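Side-chain contacts in cytochrome c (Hydrogenophilus thermoluteolus, PDB 2D0S), which probably carries electrons between redox partners by means of a covalently attached heme c: residues E2-A7 with E65-K70; A12-D17 with P23-V28; K30-T33 with K39-E42. All coordinates share one frame; numbering follows the deposited sequence.

How the contacts relate
All three contacts join parts of the shell of helices and loops around one heme c, and contacts 2 and 3 touch it directly. Contact 2 supplies the axial histidine and one thioether cysteine; contact 3, its centre about 13 Å away, holds a propionate, and the two share helix 25-31. Contact 1 lies farther out, at the meeting of the first and last helices, with the side chain of Asp67 about 8 Å from the heme. It meets contact 2 where Glu2 OE1 lies 3.9 Å from Ile16 CD1, and contact 3 where Glu69 CA lies 3.7 Å from Val41 CG2; its centre is about 14 Å from that of contact 2 and about 15 Å from that of contact 3.

Contact 1: residues E2-A7 with E65-K70; sequences EALAKA and EADIEK
Leu4 reaches helix 65-75 with a single methyl, CD1, which serves both Asp67 and Lys70. CD1 rests 3.5 Å from the backbone O of Asp67, a van der Waals approach to a carbonyl oxygen, and 4.0 Å from Asp67 CB. It also lies 4.0 Å from Lys70 CB, so one branch tip sits against two successive turn positions, three residues apart, on the same side of the helix. The leucine and lysine side chains cross at about a right angle: the leucine spans the gap end-on, while the lysine chain runs across its path and is met most closely at CB. Both leucine torsions lie off the staggered values (chi1 -147°, chi2 -140°), and this twist brings CD1 to Asp67 and Lys70.

The pair belongs to the packing of N-terminal on C-terminal helix that marks the cytochrome c fold, here at its solvent side; 129 Å² is buried in all, and the closest CA atoms, those of Leu4 and Asp67, are 7.7 Å apart. Deeper in the same interface Leu4 and Ala5 lean on Ile71, and Ala5 also meets Trp74.

The polar end of Lys70 works elsewhere. Its chain bends at the last torsion, and NZ forms a salt bridge with OD2 of Asp1. The other oxygen of that carboxylate, OD1, accepts from the backbone N of Leu4 and weakly from that of Ala3. Asp1 thus ties the start of helix 2-7 to the lysine whose CB touches Leu4, joining the two helices by charge as well as by packing. On the far side of helix 65-75, Ile68 turns inward to Val44, and Glu65 and Glu69 meet Val41 of helix 37-46.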
loop_
_atom_site.group_PDB
_atom_site.type_symbol
_atom_site.label_atom_id
_atom_site.label_comp_id
_atom_site.label_asym_id
_atom_site.label_seq_id
_atom_site.Cartn_x
_atom_site.Cartn_y
_atom_site.Cartn_z
ATOM N N GLU A 2 -1.374 7.806 8.460
ATOM C CA GLU A 2 -1.836 8.547 7.303
ATOM C C GLU A 2 -0.856 9.650 6.814
ATOM O O GLU A 2 -0.720 9.886 5.584
ATOM C CB GLU A 2 -3.221 9.141 7.549
ATOM C CG GLU A 2 -3.837 9.737 6.273
ATOM C CD GLU A 2 -5.175 10.413 6.510
ATOM O OE1 GLU A 2 -5.953 9.949 7.377
ATOM O OE2 GLU A 2 -5.441 11.408 5.819
ATOM N N ALA A 3 -0.217 10.360 7.750
ATOM C CA ALA A 3 0.633 11.478 7.378
ATOM C C ALA A 3 1.878 10.938 6.682
ATOM O O ALA A 3 2.426 11.564 5.773
ATOM C CB ALA A 3 1.031 12.298 8.644
ATOM N N LEU A 4 2.351 9.794 7.149
ATOM C CA LEU A 4 3.499 9.148 6.551
ATOM C C LEU A 4 3.185 8.656 5.099
ATOM O O LEU A 4 3.989 8.838 4.171
ATOM C CB LEU A 4 3.929 7.977 7.419
ATOM C CG LEU A 4 5.389 7.538 7.570
ATOM C CD1 LEU A 4 5.487 6.024 7.594
ATOM C CD2 LEU A 4 6.378 8.106 6.614
ATOM N N ALA A 5 2.020 8.059 4.923
ATOM C CA ALA A 5 1.615 7.552 3.632
ATOM C C ALA A 5 1.632 8.682 2.637
ATOM O O ALA A 5 2.178 8.559 1.510
ATOM C CB ALA A 5 0.198 6.933 3.715
ATOM N N LYS A 6 1.057 9.796 3.054
ATOM C CA LYS A 6 1.013 10.990 2.232
ATOM C C LYS A 6 2.421 11.612 1.997
ATOM O O LYS A 6 2.758 11.962 0.895
ATOM C CB LYS A 6 -0.032 11.990 2.820
ATOM C CG LYS A 6 0.150 13.402 2.444
ATOM C CD LYS A 6 -0.551 13.707 1.152
ATOM C CE LYS A 6 -0.433 15.191 0.794
ATOM N NZ LYS A 6 -1.139 15.484 -0.497
ATOM N N ALA A 7 3.260 11.644 3.011
ATOM C CA ALA A 7 4.630 12.147 2.830
ATOM C C ALA A 7 5.400 11.285 1.865
ATOM O O ALA A 7 6.323 11.752 1.258
ATOM C CB ALA A 7 5.395 12.219 4.193
ATOM N N GLU A 65 12.277 0.585 4.297
ATOM C CA GLU A 65 11.446 -0.542 4.590
ATOM C C GLU A 65 10.696 -0.429 5.952
ATOM O O GLU A 65 9.512 -0.800 6.058
ATOM C CB GLU A 65 12.297 -1.802 4.482
ATOM C CG GLU A 65 11.652 -3.040 5.034
ATOM C CD GLU A 65 12.393 -4.302 4.619
ATOM O OE1 GLU A 65 12.606 -5.178 5.496
ATOM O OE2 GLU A 65 12.797 -4.381 3.428
ATOM N N ALA A 66 11.316 0.236 6.929
ATOM C CA ALA A 66 10.650 0.509 8.208
ATOM C C ALA A 66 9.458 1.416 8.033
ATOM O O ALA A 66 8.447 1.258 8.718
ATOM C CB ALA A 66 11.621 1.114 9.165
ATOM N N ASP A 67 9.567 2.382 7.121
ATOM C CA ASP A 67 8.457 3.282 6.858
ATOM C C ASP A 67 7.378 2.603 6.110
ATOM O O ASP A 67 6.207 2.756 6.455
ATOM C CB ASP A 67 8.905 4.484 6.077
ATOM C CG ASP A 67 9.759 5.422 6.910
ATOM O OD1 ASP A 67 9.778 5.278 8.146
ATOM O OD2 ASP A 67 10.370 6.325 6.320
ATOM N N ILE A 68 7.755 1.824 5.092
ATOM C CA ILE A 68 6.770 1.081 4.349
ATOM C C ILE A 68 5.948 0.193 5.304
ATOM O O ILE A 68 4.726 0.184 5.248
ATOM C CB ILE A 68 7.410 0.207 3.248
ATOM C CG1 ILE A 68 8.055 1.096 2.191
ATOM C CG2 ILE A 68 6.346 -0.671 2.625
ATOM C CD1 ILE A 68 8.884 0.327 1.169
ATOM N N GLU A 69 6.620 -0.542 6.187
ATOM C CA GLU A 69 5.887 -1.445 7.092
ATOM C C GLU A 69 4.906 -0.697 8.013
ATOM O O GLU A 69 3.789 -1.122 8.203
ATOM C CB GLU A 69 6.850 -2.286 7.910
ATOM C CG GLU A 69 6.177 -3.316 8.815
ATOM C CD GLU A 69 7.163 -3.942 9.780
ATOM O OE1 GLU A 69 6.738 -4.475 10.802
ATOM O OE2 GLU A 69 8.362 -3.813 9.547
ATOM N N LYS A 70 5.342 0.415 8.572
ATOM C CA LYS A 70 4.448 1.336 9.268
ATOM C C LYS A 70 3.161 1.677 8.446
ATOM O O LYS A 70 2.056 1.659 8.977
ATOM C CB LYS A 70 5.222 2.618 9.590
ATOM C CG LYS A 70 4.790 3.356 10.824
ATOM C CD LYS A 70 6.035 4.128 11.462
ATOM C CE LYS A 70 5.624 5.072 12.620
ATOM N NZ LYS A 70 4.146 5.482 12.606
#

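Contact 2: residues A12-D17 with P23-V28; sequences ACHAID and PSYKDV. With HEC (heme c), chain B.
His14 and Cys13 fix the heme while Pro23 fixes His14. His14 NE2 binds the heme iron at 2.0 Å, with Met57 SD as the other axial ligand. Cys13 SG is bonded covalently to heme CAC; with Cys10 they form the CXXCH heme-attachment motif of c-type cytochromes.

Three hydrogen bonds join the segments. The straightest runs from His14 ND1 to Pro23 O, 2.6 Å long with an angle of 172° at the hydrogen, lying both in the carbonyl plane and in the imidazole plane. A chi1 of -68°, CG beside the backbone N, sets the imidazole between the iron and Pro23 O. Held by iron on one nitrogen and by this carbonyl on the other, the ring has its rotation fixed. Tyr25 N donates to Ala15 O at 3.0 Å, and Lys26 N to Ile16 O at 3.1 Å, so two backbone N-H groups of the first helical turn find their acceptors in the loop. Ser24 is the N-cap: its OG accepts from Asp27 N and also meets a water, which donates weakly to Asp17 O.

Aromatic contact comes from Tyr25. His14 CB sits over its face in a CH-pi contact, 3.9 Å from the ring centroid. The two rings are near parallel, 20° between planes, but slid so far apart that they barely overlap.

Apolar packing pairs Ile16 CG1 with Tyr25 CD1 at 4.4 Å. Pro23 CD lies 3.7 Å from His14 CE1 and equally near heme C3D. Lys26 CB and CG lie against the carbonyl oxygen of Ile16. Outside the two segments, Pro23 touches Trp52, while helix 65-75 lies alongside, with Trp74 against Ile16 and Val75 against both Tyr25 and Val28 of helix 25-31.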
loop_
_atom_site.group_PDB
_atom_site.type_symbol
_atom_site.label_atom_id
_atom_site.label_comp_id
_atom_site.label_asym_id
_atom_site.label_seq_id
_atom_site.Cartn_x
_atom_site.Cartn_y
_atom_site.Cartn_z
ATOM N N ALA A 12 -1.131 9.685 -3.996
ATOM C CA ALA A 12 -1.327 10.155 -5.344
ATOM C C ALA A 12 -2.144 9.089 -6.016
ATOM O O ALA A 12 -2.926 9.387 -6.894
ATOM C CB ALA A 12 0.013 10.341 -6.077
ATOM N N CYS A 13 -1.831 7.818 -5.698
ATOM C CA CYS A 13 -2.423 6.695 -6.435
ATOM C C CYS A 13 -3.468 5.904 -5.650
ATOM O O CYS A 13 -4.035 4.977 -6.180
ATOM C CB CYS A 13 -1.298 5.764 -6.823
ATOM S SG CYS A 13 -0.112 6.208 -8.130
ATOM N N HIS A 14 -3.604 6.192 -4.352
ATOM C CA HIS A 14 -4.448 5.416 -3.456
ATOM C C HIS A 14 -5.202 6.407 -2.580
ATOM O O HIS A 14 -4.606 7.353 -2.070
ATOM C CB HIS A 14 -3.615 4.521 -2.483
ATOM C CG HIS A 14 -2.875 3.399 -3.136
ATOM N ND1 HIS A 14 -3.483 2.205 -3.472
ATOM C CD2 HIS A 14 -1.549 3.221 -3.364
ATOM C CE1 HIS A 14 -2.576 1.368 -3.951
ATOM N NE2 HIS A 14 -1.395 1.967 -3.924
ATOM N N ALA A 15 -6.444 6.085 -2.261
ATOM C CA ALA A 15 -7.199 6.822 -1.277
ATOM C C ALA A 15 -7.783 5.840 -0.282
ATOM O O ALA A 15 -7.884 4.665 -0.556
ATOM C CB ALA A 15 -8.336 7.636 -1.963
ATOM N N ILE A 16 -8.205 6.342 0.860
ATOM C CA ILE A 16 -8.819 5.508 1.887
ATOM C C ILE A 16 -10.090 4.803 1.361
ATOM O O ILE A 16 -10.207 3.591 1.468
ATOM C CB ILE A 16 -9.056 6.313 3.191
ATOM C CG1 ILE A 16 -7.702 6.806 3.742
ATOM C CG2 ILE A 16 -9.833 5.480 4.258
ATOM C CD1 ILE A 16 -7.796 7.426 5.092
ATOM N N ASP A 17 -11.059 5.599 0.929
ATOM C CA ASP A 17 -12.375 5.116 0.517
ATOM C C ASP A 17 -12.813 5.048 -0.958
ATOM O O ASP A 17 -13.935 4.671 -1.242
ATOM C CB ASP A 17 -13.324 6.046 1.310
ATOM C CG ASP A 17 -12.645 7.409 1.700
ATOM O OD1 ASP A 17 -12.454 7.642 2.946
ATOM O OD2 ASP A 17 -12.205 8.190 0.769
ATOM N N PRO A 23 -5.751 0.258 -5.735
ATOM C CA PRO A 23 -6.940 -0.012 -4.930
ATOM C C PRO A 23 -7.039 0.954 -3.741
ATOM O O PRO A 23 -6.006 1.446 -3.213
ATOM C CB PRO A 23 -6.720 -1.465 -4.458
ATOM C CG PRO A 23 -5.226 -1.643 -4.496
ATOM C CD PRO A 23 -4.828 -0.889 -5.751
ATOM N N SER A 24 -8.269 1.090 -3.262
ATOM C CA SER A 24 -8.513 1.856 -2.060
ATOM C C SER A 24 -7.840 1.061 -0.945
ATOM O O SER A 24 -7.717 -0.168 -1.031
ATOM C CB SER A 24 -10.034 1.983 -1.812
ATOM O OG SER A 24 -10.573 0.871 -1.137
ATOM N N TYR A 25 -7.457 1.766 0.118
ATOM C CA TYR A 25 -6.849 1.149 1.278
ATOM C C TYR A 25 -7.884 0.312 2.015
ATOM O O TYR A 25 -7.546 -0.668 2.606
ATOM C CB TYR A 25 -6.274 2.207 2.208
ATOM C CG TYR A 25 -4.984 2.799 1.693
ATOM C CD1 TYR A 25 -4.706 4.138 1.873
ATOM C CD2 TYR A 25 -4.081 2.025 0.960
ATOM C CE1 TYR A 25 -3.565 4.695 1.376
ATOM C CE2 TYR A 25 -2.881 2.555 0.527
ATOM C CZ TYR A 25 -2.641 3.898 0.747
ATOM O OH TYR A 25 -1.505 4.487 0.294
ATOM N N LYS A 26 -9.152 0.691 1.937
ATOM C CA LYS A 26 -10.220 -0.097 2.569
ATOM C C LYS A 26 -10.400 -1.468 1.884
ATOM O O LYS A 26 -10.626 -2.458 2.550
ATOM C CB LYS A 26 -11.551 0.679 2.574
ATOM C CG LYS A 26 -11.747 1.652 3.737
ATOM C CD LYS A 26 -13.206 2.191 3.715
ATOM C CE LYS A 26 -13.610 2.897 5.024
ATOM N NZ LYS A 26 -13.787 1.947 6.181
ATOM N N ASP A 27 -10.181 -1.507 0.565
ATOM C CA ASP A 27 -10.229 -2.789 -0.194
ATOM C C ASP A 27 -8.994 -3.649 0.117
ATOM O O ASP A 27 -9.083 -4.894 0.182
ATOM C CB ASP A 27 -10.263 -2.527 -1.717
ATOM C CG ASP A 27 -11.689 -2.459 -2.291
ATOM O OD1 ASP A 27 -11.796 -2.357 -3.539
ATOM O OD2 ASP A 27 -12.690 -2.469 -1.519
ATOM N N VAL A 28 -7.866 -2.972 0.362
ATOM C CA VAL A 28 -6.635 -3.692 0.717
ATOM C C VAL A 28 -6.869 -4.324 2.088
ATOM O O VAL A 28 -6.669 -5.514 2.235
ATOM C CB VAL A 28 -5.351 -2.807 0.717
ATOM C CG1 VAL A 28 -4.121 -3.599 1.392
ATOM C CG2 VAL A 28 -4.980 -2.379 -0.747
HETATM FE FE HEC B . 0.394 1.133 -4.311
HETATM C CHA HEC B . -1.097 -1.879 -5.015
HETATM C CHB HEC B . 0.467 0.413 -1.014
HETATM C CHC HEC B . 2.365 3.881 -3.816
HETATM C CHD HEC B . -0.185 2.146 -7.579
HETATM N NA HEC B . -0.201 -0.383 -3.237
HETATM C C1A HEC B . -0.811 -1.562 -3.704
HETATM C C2A HEC B . -1.069 -2.425 -2.574
HETATM C C3A HEC B . -0.682 -1.782 -1.451
HETATM C C4A HEC B . -0.107 -0.497 -1.852
HETATM C CMA HEC B . -0.755 -2.317 0.013
HETATM C CAA HEC B . -1.753 -3.822 -2.666
HETATM C CBA HEC B . -0.661 -4.827 -3.029
HETATM C CGA HEC B . -1.234 -6.150 -3.455
HETATM O O1A HEC B . -2.424 -6.425 -3.186
HETATM O O2A HEC B . -0.474 -6.947 -4.033
HETATM N NB HEC B . 1.277 1.988 -2.736
HETATM C C1B HEC B . 1.194 1.515 -1.443
HETATM C C2B HEC B . 2.067 2.309 -0.621
HETATM C C3B HEC B . 2.578 3.291 -1.386
HETATM C C4B HEC B . 2.120 3.065 -2.741
HETATM C CMB HEC B . 2.169 2.122 0.908
HETATM C CAB HEC B . 3.499 4.487 -0.967
HETATM C CBB HEC B . 4.788 3.999 -0.265
HETATM N NC HEC B . 0.945 2.690 -5.457
HETATM C C1C HEC B . 1.769 3.746 -5.050
HETATM C C2C HEC B . 1.850 4.718 -6.115
HETATM C C3C HEC B . 1.304 4.131 -7.225
HETATM C C4C HEC B . 0.624 2.930 -6.777
HETATM C CMC HEC B . 2.876 5.871 -6.070
HETATM C CAC HEC B . 1.071 4.690 -8.682
HETATM C CBC HEC B . 2.125 5.631 -9.278
HETATM N ND HEC B . -0.489 0.231 -6.088
HETATM C C1D HEC B . -0.563 0.848 -7.324
HETATM C C2D HEC B . -1.197 -0.052 -8.258
HETATM C C3D HEC B . -1.508 -1.283 -7.441
HETATM C C4D HEC B . -1.038 -1.015 -6.105
HETATM C CMD HEC B . -1.467 0.216 -9.747
HETATM C CAD HEC B . -2.108 -2.598 -7.917
HETATM C CBD HEC B . -0.943 -3.530 -8.189
HETATM C CGD HEC B . -1.527 -4.857 -8.644
HETATM O O1D HEC B . -2.538 -4.804 -9.380
HETATM O O2D HEC B . -0.983 -5.953 -8.267
HETATM O O HOH W 1 -13.323 1.460 -1.416
#

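Contact 3: residues K30-T33 with K39-E42; sequences KKYT and KLVE. With HEC (heme c), chain B.
Tyr32 turns one face of its ring to Leu40, at the propionate edge of the heme pocket in this cytochrome c fold, where the end of helix 25-31 meets helix 37-46. The leucine comes in over the ring: CD2 lies 4.0 Å from the centroid and 14° off the normal, a CH-pi contact, while CD1 sits nearer the ring's root, 4.0 Å from Tyr32 CG. The two methyls lie along one face, CD1 near the CG end and CD2 farther toward the hydroxyl. Over the opposite face lies Lys31 CG, so both faces are flanked, which probably limits the ring's turning about chi2. Lys39 joins obliquely, its CD 4.2 Å from Tyr32 CE1.

With chi1 at -58°, CG beside the backbone N, the phenol swings its hydroxyl to the heme. There a propionate oxygen lies at the ring edge, near its plane, and a weak bond from Lys31 NZ may help polarise the hydroxyl. A phenylalanine in place of Tyr32 would probably keep the leucine contact but leave the propionate without this donor. Leu40 CD2 also touches heme CBA at 3.9 Å, and Tyr32 OH donates to heme O1A over just 2.5 Å.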
loop_
_atom_site.group_PDB
_atom_site.type_symbol
_atom_site.label_atom_id
_atom_site.label_comp_id
_atom_site.label_asym_id
_atom_site.label_seq_id
_atom_site.Cartn_x
_atom_site.Cartn_y
_atom_site.Cartn_z
ATOM N N LYS A 30 -9.644 -5.219 3.359
ATOM C CA LYS A 30 -10.648 -6.287 3.189
ATOM C C LYS A 30 -10.048 -7.567 2.581
ATOM O O LYS A 30 -10.473 -8.673 2.873
ATOM C CB LYS A 30 -11.811 -5.792 2.320
ATOM C CG LYS A 30 -12.879 -5.072 3.115
ATOM C CD LYS A 30 -13.843 -4.266 2.190
ATOM C CE LYS A 30 -14.521 -3.159 2.973
ATOM N NZ LYS A 30 -15.431 -2.340 2.060
ATOM N N LYS A 31 -9.019 -7.412 1.782
ATOM C CA LYS A 31 -8.427 -8.548 1.174
ATOM C C LYS A 31 -7.380 -9.232 2.071
ATOM O O LYS A 31 -7.190 -10.426 1.986
ATOM C CB LYS A 31 -7.828 -8.159 -0.159
ATOM C CG LYS A 31 -7.589 -9.328 -1.088
ATOM C CD LYS A 31 -7.505 -8.848 -2.539
ATOM C CE LYS A 31 -6.729 -9.843 -3.435
ATOM N NZ LYS A 31 -5.413 -10.326 -2.814
ATOM N N TYR A 32 -6.678 -8.466 2.909
ATOM C CA TYR A 32 -5.573 -9.053 3.679
ATOM C C TYR A 32 -5.810 -8.975 5.156
ATOM O O TYR A 32 -6.719 -8.229 5.619
ATOM C CB TYR A 32 -4.267 -8.367 3.336
ATOM C CG TYR A 32 -3.938 -8.449 1.891
ATOM C CD1 TYR A 32 -3.399 -9.615 1.351
ATOM C CD2 TYR A 32 -4.215 -7.382 1.033
ATOM C CE1 TYR A 32 -3.105 -9.710 0.001
ATOM C CE2 TYR A 32 -3.901 -7.457 -0.326
ATOM C CZ TYR A 32 -3.348 -8.619 -0.829
ATOM O OH TYR A 32 -2.991 -8.680 -2.147
ATOM N N THR A 33 -4.885 -9.588 5.913
ATOM C CA THR A 33 -4.879 -9.390 7.371
ATOM C C THR A 33 -3.431 -9.077 7.824
ATOM O O THR A 33 -2.501 -9.119 7.014
ATOM C CB THR A 33 -5.335 -10.590 8.140
ATOM O OG1 THR A 33 -4.356 -11.613 7.968
ATOM C CG2 THR A 33 -6.710 -11.084 7.656
ATOM N N LYS A 39 4.540 -9.830 3.110
ATOM C CA LYS A 39 4.239 -9.948 1.650
ATOM C C LYS A 39 3.918 -8.593 1.004
ATOM O O LYS A 39 4.480 -8.232 -0.033
ATOM C CB LYS A 39 3.055 -10.930 1.449
ATOM C CG LYS A 39 2.494 -10.990 0.043
ATOM C CD LYS A 39 0.924 -11.007 0.043
ATOM C CE LYS A 39 0.335 -12.351 0.509
ATOM N NZ LYS A 39 0.693 -13.443 -0.456
ATOM N N LEU A 40 3.089 -7.806 1.674
ATOM C CA LEU A 40 2.718 -6.488 1.156
ATOM C C LEU A 40 3.893 -5.530 1.113
ATOM O O LEU A 40 3.998 -4.702 0.197
ATOM C CB LEU A 40 1.567 -5.879 1.989
ATOM C CG LEU A 40 0.302 -6.680 1.861
ATOM C CD1 LEU A 40 -0.777 -6.137 2.790
ATOM C CD2 LEU A 40 -0.145 -6.614 0.435
ATOM N N VAL A 41 4.701 -5.553 2.170
ATOM C CA VAL A 41 5.872 -4.739 2.230
ATOM C C VAL A 41 6.807 -4.992 1.035
ATOM O O VAL A 41 7.292 -4.043 0.439
ATOM C CB VAL A 41 6.642 -4.935 3.598
ATOM C CG1 VAL A 41 8.080 -4.337 3.520
ATOM C CG2 VAL A 41 5.856 -4.292 4.742
ATOM N N GLU A 42 7.047 -6.258 0.681
ATOM C CA GLU A 42 7.861 -6.590 -0.516
ATOM C C GLU A 42 7.234 -6.041 -1.820
ATOM O O GLU A 42 7.936 -5.533 -2.700
ATOM C CB GLU A 42 8.093 -8.114 -0.648
ATOM C CG GLU A 42 9.567 -8.547 -0.567
ATOM C CD GLU A 42 10.333 -7.880 0.631
ATOM O OE1 GLU A 42 9.974 -8.130 1.825
ATOM O OE2 GLU A 42 11.274 -7.082 0.370
HETATM FE FE HEC B . 0.394 1.133 -4.311
HETATM C CHA HEC B . -1.097 -1.879 -5.015
HETATM C CHB HEC B . 0.467 0.413 -1.014
HETATM C CHC HEC B . 2.365 3.881 -3.816
HETATM C CHD HEC B . -0.185 2.146 -7.579
HETATM N NA HEC B . -0.201 -0.383 -3.237
HETATM C C1A HEC B . -0.811 -1.562 -3.704
HETATM C C2A HEC B . -1.069 -2.425 -2.574
HETATM C C3A HEC B . -0.682 -1.782 -1.451
HETATM C C4A HEC B . -0.107 -0.497 -1.852
HETATM C CMA HEC B . -0.755 -2.317 0.013
HETATM C CAA HEC B . -1.753 -3.822 -2.666
HETATM C CBA HEC B . -0.661 -4.827 -3.029
HETATM C CGA HEC B . -1.234 -6.150 -3.455
HETATM O O1A HEC B . -2.424 -6.425 -3.186
HETATM O O2A HEC B . -0.474 -6.947 -4.033
HETATM N NB HEC B . 1.277 1.988 -2.736
HETATM C C1B HEC B . 1.194 1.515 -1.443
HETATM C C2B HEC B . 2.067 2.309 -0.621
HETATM C C3B HEC B . 2.578 3.291 -1.386
HETATM C C4B HEC B . 2.120 3.065 -2.741
HETATM C CMB HEC B . 2.169 2.122 0.908
HETATM C CAB HEC B . 3.499 4.487 -0.967
HETATM C CBB HEC B . 4.788 3.999 -0.265
HETATM N NC HEC B . 0.945 2.690 -5.457
HETATM C C1C HEC B . 1.769 3.746 -5.050
HETATM C C2C HEC B . 1.850 4.718 -6.115
HETATM C C3C HEC B . 1.304 4.131 -7.225
HETATM C C4C HEC B . 0.624 2.930 -6.777
HETATM C CMC HEC B . 2.876 5.871 -6.070
HETATM C CAC HEC B . 1.071 4.690 -8.682
HETATM C CBC HEC B . 2.125 5.631 -9.278
HETATM N ND HEC B . -0.489 0.231 -6.088
HETATM C C1D HEC B . -0.563 0.848 -7.324
HETATM C C2D HEC B . -1.197 -0.052 -8.258
HETATM C C3D HEC B . -1.508 -1.283 -7.441
HETATM C C4D HEC B . -1.038 -1.015 -6.105
HETATM C CMD HEC B . -1.467 0.216 -9.747
HETATM C CAD HEC B . -2.108 -2.598 -7.917
HETATM C CBD HEC B . -0.943 -3.530 -8.189
HETATM C CGD HEC B . -1.527 -4.857 -8.644
HETATM O O1D HEC B . -2.538 -4.804 -9.380
HETATM O O2D HEC B . -0.983 -5.953 -8.267
#